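Local atomic coordinates of alginate biosynthesis protein AlgX (PDB entry 4KNC), a protein that takes part in the O-acetylation of the exopolysaccharide alginate and protects the polymer from degradation as it crosses the periplasm. Residues P177-K191 / A248-D262. Residues are numbered along the deposited sequence; the frame is centred on the assembly and turned at random.
Sequences PKKQFESKRVGLLSK and AYNFAGFLEEFSGAD
Phe181 lays one ring face on Glu256, whose CB stands 3.6 Å from the ring centroid and nearly on the ring normal, a CH-pi contact. The Glu256 carboxylate runs on almost parallel to the ring, 13° from its plane, while Glu256 OE2 is held by the backbone N of Ile263. At the ring's edge, in plane, Asp262 OD1 lies 3.2 Å from Phe181 CZ, where the weakly positive C-H rim suits a carboxylate. The other oxygen, Asp262 OD2, forms a salt bridge with Lys179 NZ at 3.3 Å, its hydrogen bond weak. Gly260, just past the helix, takes the positive phi that glycine readily adopts, and Gly260 O accepts a hydrogen bond from Lys179 N (2.8 Å).

Further along, Glu257, its CG anti to the backbone N (chi1 176°), extends to Ser183; Ser183 OG donates to Glu257 OE1 at 2.8 Å, from above the carboxylate plane, and Thr217 OG1 is a second partner of this small hydroxyl. Beyond the corner at Gly187, Leu189 CD2 packs on Tyr249 CE1, and Lys191 NZ donates to Tyr249 OH (3.1 Å). Strand 180-186 thus packs on helix 251-259, while the Tyr249-Lys191 end, with Tyr249 stacked on His150 and Lys191 near Asp148, reaches the inferred Ser-His-Asp triad of an SGNH hydrolase-like domain.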
loop_
_atom_site.group_PDB
_atom_site.type_symbol
_atom_site.label_atom_id
_atom_site.label_comp_id
_atom_site.label_asym_id
_atom_site.label_seq_id
_atom_site.Cartn_x
_atom_site.Cartn_y
_atom_site.Cartn_z
ATOM N N PRO A 177 5.741 24.191 -4.878
ATOM C CA PRO A 177 4.874 25.088 -5.654
ATOM C C PRO A 177 3.464 25.107 -5.082
ATOM O O PRO A 177 2.926 24.044 -4.773
ATOM C CB PRO A 177 4.819 24.433 -7.039
ATOM C CG PRO A 177 5.980 23.552 -7.122
ATOM C CD PRO A 177 6.367 23.156 -5.720
ATOM N N LYS A 178 2.883 26.292 -4.948
ATOM C CA LYS A 178 1.540 26.429 -4.402
ATOM C C LYS A 178 0.559 26.832 -5.501
ATOM O O LYS A 178 0.903 27.601 -6.400
ATOM C CB LYS A 178 1.531 27.463 -3.273
ATOM C CG LYS A 178 2.505 27.152 -2.149
ATOM C CD LYS A 178 2.385 25.697 -1.707
ATOM C CE LYS A 178 3.192 25.424 -0.448
ATOM N NZ LYS A 178 4.636 25.323 -0.732
ATOM N N LYS A 179 -0.654 26.289 -5.437
ATOM C CA LYS A 179 -1.721 26.620 -6.383
ATOM C C LYS A 179 -3.032 26.681 -5.619
ATOM O O LYS A 179 -3.108 26.246 -4.475
ATOM C CB LYS A 179 -1.841 25.548 -7.475
ATOM C CG LYS A 179 -0.525 25.103 -8.090
ATOM C CD LYS A 179 -0.642 23.743 -8.760
ATOM C CE LYS A 179 -1.356 23.825 -10.094
ATOM N NZ LYS A 179 -0.414 23.531 -11.209
ATOM N N GLN A 180 -4.071 27.212 -6.250
ATOM C CA GLN A 180 -5.391 27.173 -5.645
ATOM C C GLN A 180 -6.205 26.077 -6.298
ATOM O O GLN A 180 -6.300 26.010 -7.528
ATOM C CB GLN A 180 -6.120 28.489 -5.846
ATOM C CG GLN A 180 -5.295 29.717 -5.539
ATOM C CD GLN A 180 -5.871 30.959 -6.189
ATOM O OE1 GLN A 180 -7.080 31.053 -6.412
ATOM N NE2 GLN A 180 -5.006 31.911 -6.516
ATOM N N PHE A 181 -6.806 25.222 -5.481
ATOM C CA PHE A 181 -7.712 24.217 -6.022
ATOM C C PHE A 181 -9.122 24.416 -5.501
ATOM O O PHE A 181 -9.323 24.893 -4.380
ATOM C CB PHE A 181 -7.245 22.816 -5.663
ATOM C CG PHE A 181 -5.885 22.482 -6.178
ATOM C CD1 PHE A 181 -4.757 22.770 -5.425
ATOM C CD2 PHE A 181 -5.731 21.861 -7.408
ATOM C CE1 PHE A 181 -3.486 22.447 -5.894
ATOM C CE2 PHE A 181 -4.473 21.535 -7.882
ATOM C CZ PHE A 181 -3.348 21.832 -7.122
ATOM N N GLU A 182 -10.093 24.046 -6.324
ATOM C CA GLU A 182 -11.485 24.027 -5.905
ATOM C C GLU A 182 -12.123 22.677 -6.211
ATOM O O GLU A 182 -11.929 22.107 -7.301
ATOM C CB GLU A 182 -12.268 25.139 -6.596
ATOM C CG GLU A 182 -11.862 26.526 -6.159
ATOM C CD GLU A 182 -12.602 27.600 -6.930
ATOM O OE1 GLU A 182 -13.463 27.232 -7.763
ATOM O OE2 GLU A 182 -12.324 28.800 -6.702
ATOM N N SER A 183 -12.879 22.168 -5.246
ATOM C CA SER A 183 -13.602 20.916 -5.429
ATOM C C SER A 183 -15.084 21.179 -5.666
ATOM O O SER A 183 -15.705 21.958 -4.946
ATOM C CB SER A 183 -13.408 20.001 -4.221
ATOM O OG SER A 183 -12.038 19.687 -4.034
ATOM N N LYS A 184 -15.631 20.530 -6.688
ATOM C CA LYS A 184 -17.035 20.642 -7.032
ATOM C C LYS A 184 -17.672 19.267 -7.048
ATOM O O LYS A 184 -17.035 18.274 -7.443
ATOM C CB LYS A 184 -17.187 21.252 -8.425
ATOM C CG LYS A 184 -16.834 22.727 -8.511
ATOM C CD LYS A 184 -16.887 23.215 -9.952
ATOM N N ARG A 185 -18.936 19.198 -6.637
ATOM C CA ARG A 185 -19.703 17.967 -6.824
ATOM C C ARG A 185 -20.061 17.834 -8.291
ATOM O O ARG A 185 -20.690 18.715 -8.855
ATOM C CB ARG A 185 -20.985 17.943 -5.996
ATOM C CG ARG A 185 -21.696 16.582 -6.128
ATOM C CD ARG A 185 -23.054 16.545 -5.472
ATOM N NE ARG A 185 -24.008 17.424 -6.140
ATOM C CZ ARG A 185 -25.324 17.279 -6.044
ATOM N NH1 ARG A 185 -25.819 16.285 -5.314
ATOM N NH2 ARG A 185 -26.138 18.110 -6.679
ATOM N N VAL A 186 -19.681 16.730 -8.912
ATOM C CA VAL A 186 -19.843 16.613 -10.351
ATOM C C VAL A 186 -20.841 15.533 -10.742
ATOM O O VAL A 186 -21.066 15.290 -11.927
ATOM C CB VAL A 186 -18.514 16.291 -11.022
ATOM C CG1 VAL A 186 -17.536 17.451 -10.835
ATOM C CG2 VAL A 186 -17.947 14.981 -10.450
ATOM N N GLY A 187 -21.430 14.882 -9.748
ATOM C CA GLY A 187 -22.348 13.788 -10.004
ATOM C C GLY A 187 -22.636 13.014 -8.737
ATOM O O GLY A 187 -22.272 13.446 -7.644
ATOM N N LEU A 188 -23.310 11.876 -8.880
ATOM C CA LEU A 188 -23.548 11.004 -7.748
ATOM C C LEU A 188 -22.697 9.750 -7.905
ATOM O O LEU A 188 -22.431 9.306 -9.022
ATOM C CB LEU A 188 -25.032 10.644 -7.638
ATOM C CG LEU A 188 -26.026 11.805 -7.526
ATOM C CD1 LEU A 188 -27.454 11.276 -7.653
ATOM C CD2 LEU A 188 -25.856 12.592 -6.221
ATOM N N LEU A 189 -22.239 9.204 -6.783
ATOM C CA LEU A 189 -21.442 7.987 -6.796
ATOM C C LEU A 189 -22.307 6.845 -6.280
ATOM O O LEU A 189 -22.809 6.887 -5.157
ATOM C CB LEU A 189 -20.183 8.156 -5.920
ATOM C CG LEU A 189 -19.321 6.913 -5.648
ATOM C CD1 LEU A 189 -18.662 6.396 -6.922
ATOM C CD2 LEU A 189 -18.260 7.159 -4.594
ATOM N N SER A 190 -22.495 5.823 -7.099
ATOM C CA SER A 190 -23.317 4.701 -6.686
ATOM C C SER A 190 -22.456 3.601 -6.085
ATOM O O SER A 190 -21.422 3.242 -6.642
ATOM C CB SER A 190 -24.079 4.138 -7.883
ATOM O OG SER A 190 -23.175 3.610 -8.836
ATOM N N LYS A 191 -22.890 3.043 -4.963
ATOM C CA LYS A 191 -22.196 1.877 -4.427
ATOM C C LYS A 191 -23.128 0.874 -3.778
ATOM O O LYS A 191 -23.885 1.203 -2.866
ATOM C CB LYS A 191 -21.107 2.274 -3.422
ATOM C CG LYS A 191 -20.260 1.058 -2.997
ATOM C CD LYS A 191 -18.975 1.456 -2.315
ATOM C CE LYS A 191 -17.995 2.068 -3.294
ATOM N NZ LYS A 191 -17.246 1.029 -4.027
ATOM N N ALA A 248 -12.653 7.821 -7.577
ATOM C CA ALA A 248 -14.051 7.851 -7.152
ATOM C C ALA A 248 -14.282 8.580 -5.828
ATOM O O ALA A 248 -15.337 9.172 -5.638
ATOM C CB ALA A 248 -14.614 6.431 -7.065
ATOM N N TYR A 249 -13.313 8.527 -4.910
ATOM C CA TYR A 249 -13.528 9.105 -3.592
ATOM C C TYR A 249 -12.826 10.444 -3.468
ATOM O O TYR A 249 -13.051 11.169 -2.507
ATOM C CB TYR A 249 -13.098 8.142 -2.481
ATOM C CG TYR A 249 -13.552 6.737 -2.761
ATOM C CD1 TYR A 249 -14.897 6.382 -2.634
ATOM C CD2 TYR A 249 -12.652 5.774 -3.196
ATOM C CE1 TYR A 249 -15.326 5.102 -2.914
ATOM C CE2 TYR A 249 -13.072 4.481 -3.478
ATOM C CZ TYR A 249 -14.405 4.150 -3.335
ATOM O OH TYR A 249 -14.819 2.862 -3.624
ATOM N N ASN A 250 -11.971 10.749 -4.442
ATOM C CA ASN A 250 -11.321 12.051 -4.546
ATOM C C ASN A 250 -10.395 12.436 -3.366
ATOM O O ASN A 250 -10.248 13.611 -3.050
ATOM C CB ASN A 250 -12.355 13.166 -4.798
ATOM C CG ASN A 250 -11.710 14.439 -5.354
ATOM O OD1 ASN A 250 -10.931 14.365 -6.296
ATOM N ND2 ASN A 250 -11.998 15.600 -4.740
ATOM N N PHE A 251 -9.770 11.451 -2.733
ATOM C CA PHE A 251 -8.845 11.711 -1.626
ATOM C C PHE A 251 -7.693 12.617 -2.070
ATOM O O PHE A 251 -7.394 13.615 -1.404
ATOM C CB PHE A 251 -8.333 10.396 -1.035
ATOM C CG PHE A 251 -7.370 10.559 0.128
ATOM C CD1 PHE A 251 -7.716 11.308 1.245
ATOM C CD2 PHE A 251 -6.139 9.905 0.120
ATOM C CE1 PHE A 251 -6.834 11.438 2.320
ATOM C CE2 PHE A 251 -5.255 10.014 1.201
ATOM C CZ PHE A 251 -5.605 10.795 2.300
ATOM N N ALA A 252 -7.077 12.309 -3.209
ATOM C CA ALA A 252 -6.008 13.177 -3.741
ATOM C C ALA A 252 -6.482 14.616 -4.026
ATOM O O ALA A 252 -5.773 15.581 -3.748
ATOM C CB ALA A 252 -5.404 12.573 -4.985
ATOM N N GLY A 253 -7.687 14.759 -4.575
ATOM C CA GLY A 253 -8.233 16.078 -4.861
ATOM C C GLY A 253 -8.461 16.907 -3.605
ATOM O O GLY A 253 -8.142 18.101 -3.563
ATOM N N PHE A 254 -9.006 16.284 -2.565
ATOM C CA PHE A 254 -9.174 17.002 -1.304
ATOM C C PHE A 254 -7.817 17.348 -0.681
ATOM O O PHE A 254 -7.659 18.411 -0.086
ATOM C CB PHE A 254 -10.043 16.205 -0.339
ATOM C CG PHE A 254 -11.459 15.985 -0.841
ATOM C CD1 PHE A 254 -12.235 17.054 -1.269
ATOM C CD2 PHE A 254 -12.000 14.708 -0.897
ATOM C CE1 PHE A 254 -13.541 16.855 -1.734
ATOM C CE2 PHE A 254 -13.296 14.501 -1.368
ATOM C CZ PHE A 254 -14.064 15.579 -1.781
ATOM N N LEU A 255 -6.835 16.457 -0.820
ATOM C CA LEU A 255 -5.490 16.792 -0.370
ATOM C C LEU A 255 -4.998 18.056 -1.063
ATOM O O LEU A 255 -4.444 18.944 -0.412
ATOM C CB LEU A 255 -4.515 15.651 -0.614
ATOM C CG LEU A 255 -4.657 14.433 0.305
ATOM C CD1 LEU A 255 -3.818 13.260 -0.207
ATOM C CD2 LEU A 255 -4.251 14.777 1.726
ATOM N N GLU A 256 -5.194 18.152 -2.375
ATOM C CA GLU A 256 -4.751 19.360 -3.081
ATOM C C GLU A 256 -5.513 20.588 -2.596
ATOM O O GLU A 256 -4.920 21.642 -2.373
ATOM C CB GLU A 256 -4.919 19.220 -4.590
ATOM C CG GLU A 256 -4.072 18.126 -5.217
ATOM C CD GLU A 256 -4.500 17.822 -6.631
ATOM O OE1 GLU A 256 -5.698 18.009 -6.921
ATOM O OE2 GLU A 256 -3.646 17.410 -7.447
ATOM N N GLU A 257 -6.824 20.439 -2.428
ATOM C CA GLU A 257 -7.658 21.559 -2.035
ATOM C C GLU A 257 -7.180 22.118 -0.704
ATOM O O GLU A 257 -6.946 23.315 -0.576
ATOM C CB GLU A 257 -9.140 21.168 -1.935
ATOM C CG GLU A 257 -9.969 22.331 -1.440
ATOM C CD GLU A 257 -11.416 21.996 -1.171
ATOM O OE1 GLU A 257 -11.867 20.879 -1.527
ATOM O OE2 GLU A 257 -12.102 22.869 -0.596
ATOM N N PHE A 258 -7.000 21.242 0.274
ATOM C CA PHE A 258 -6.613 21.701 1.608
ATOM C C PHE A 258 -5.124 22.004 1.799
ATOM O O PHE A 258 -4.775 22.682 2.744
ATOM C CB PHE A 258 -7.094 20.722 2.679
ATOM C CG PHE A 258 -8.582 20.520 2.660
ATOM C CD1 PHE A 258 -9.436 21.597 2.841
ATOM C CD2 PHE A 258 -9.125 19.268 2.450
ATOM C CE1 PHE A 258 -10.809 21.420 2.818
ATOM C CE2 PHE A 258 -10.497 19.085 2.428
ATOM C CZ PHE A 258 -11.341 20.162 2.609
ATOM N N SER A 259 -4.257 21.509 0.918
ATOM C CA SER A 259 -2.816 21.755 1.069
ATOM C C SER A 259 -2.302 22.831 0.129
ATOM O O SER A 259 -1.307 23.465 0.423
ATOM C CB SER A 259 -1.996 20.481 0.855
ATOM O OG SER A 259 -1.913 20.164 -0.529
ATOM N N GLY A 260 -2.967 23.027 -1.007
ATOM C CA GLY A 260 -2.487 23.984 -1.990
ATOM C C GLY A 260 -1.384 23.427 -2.887
ATOM O O GLY A 260 -0.826 24.145 -3.705
ATOM N N ALA A 261 -1.069 22.145 -2.744
ATOM C CA ALA A 261 -0.008 21.526 -3.544
ATOM C C ALA A 261 -0.553 20.458 -4.478
ATOM O O ALA A 261 -1.533 19.787 -4.137
ATOM C CB ALA A 261 1.033 20.909 -2.633
ATOM N N ASP A 262 0.091 20.291 -5.637
ATOM C CA ASP A 262 -0.179 19.158 -6.535
ATOM C C ASP A 262 0.120 17.809 -5.871
ATOM O O ASP A 262 1.130 17.643 -5.189
ATOM C CB ASP A 262 0.636 19.265 -7.831
ATOM C CG ASP A 262 -0.046 20.127 -8.888
ATOM O OD1 ASP A 262 -1.291 20.152 -8.918
ATOM O OD2 ASP A 262 0.653 20.776 -9.690
HETATM O O HOH W 1 2.516 21.661 -6.141
HETATM O O HOH W 2 -6.325 25.104 -2.614
HETATM O O HOH W 3 -13.240 23.732 -3.015
#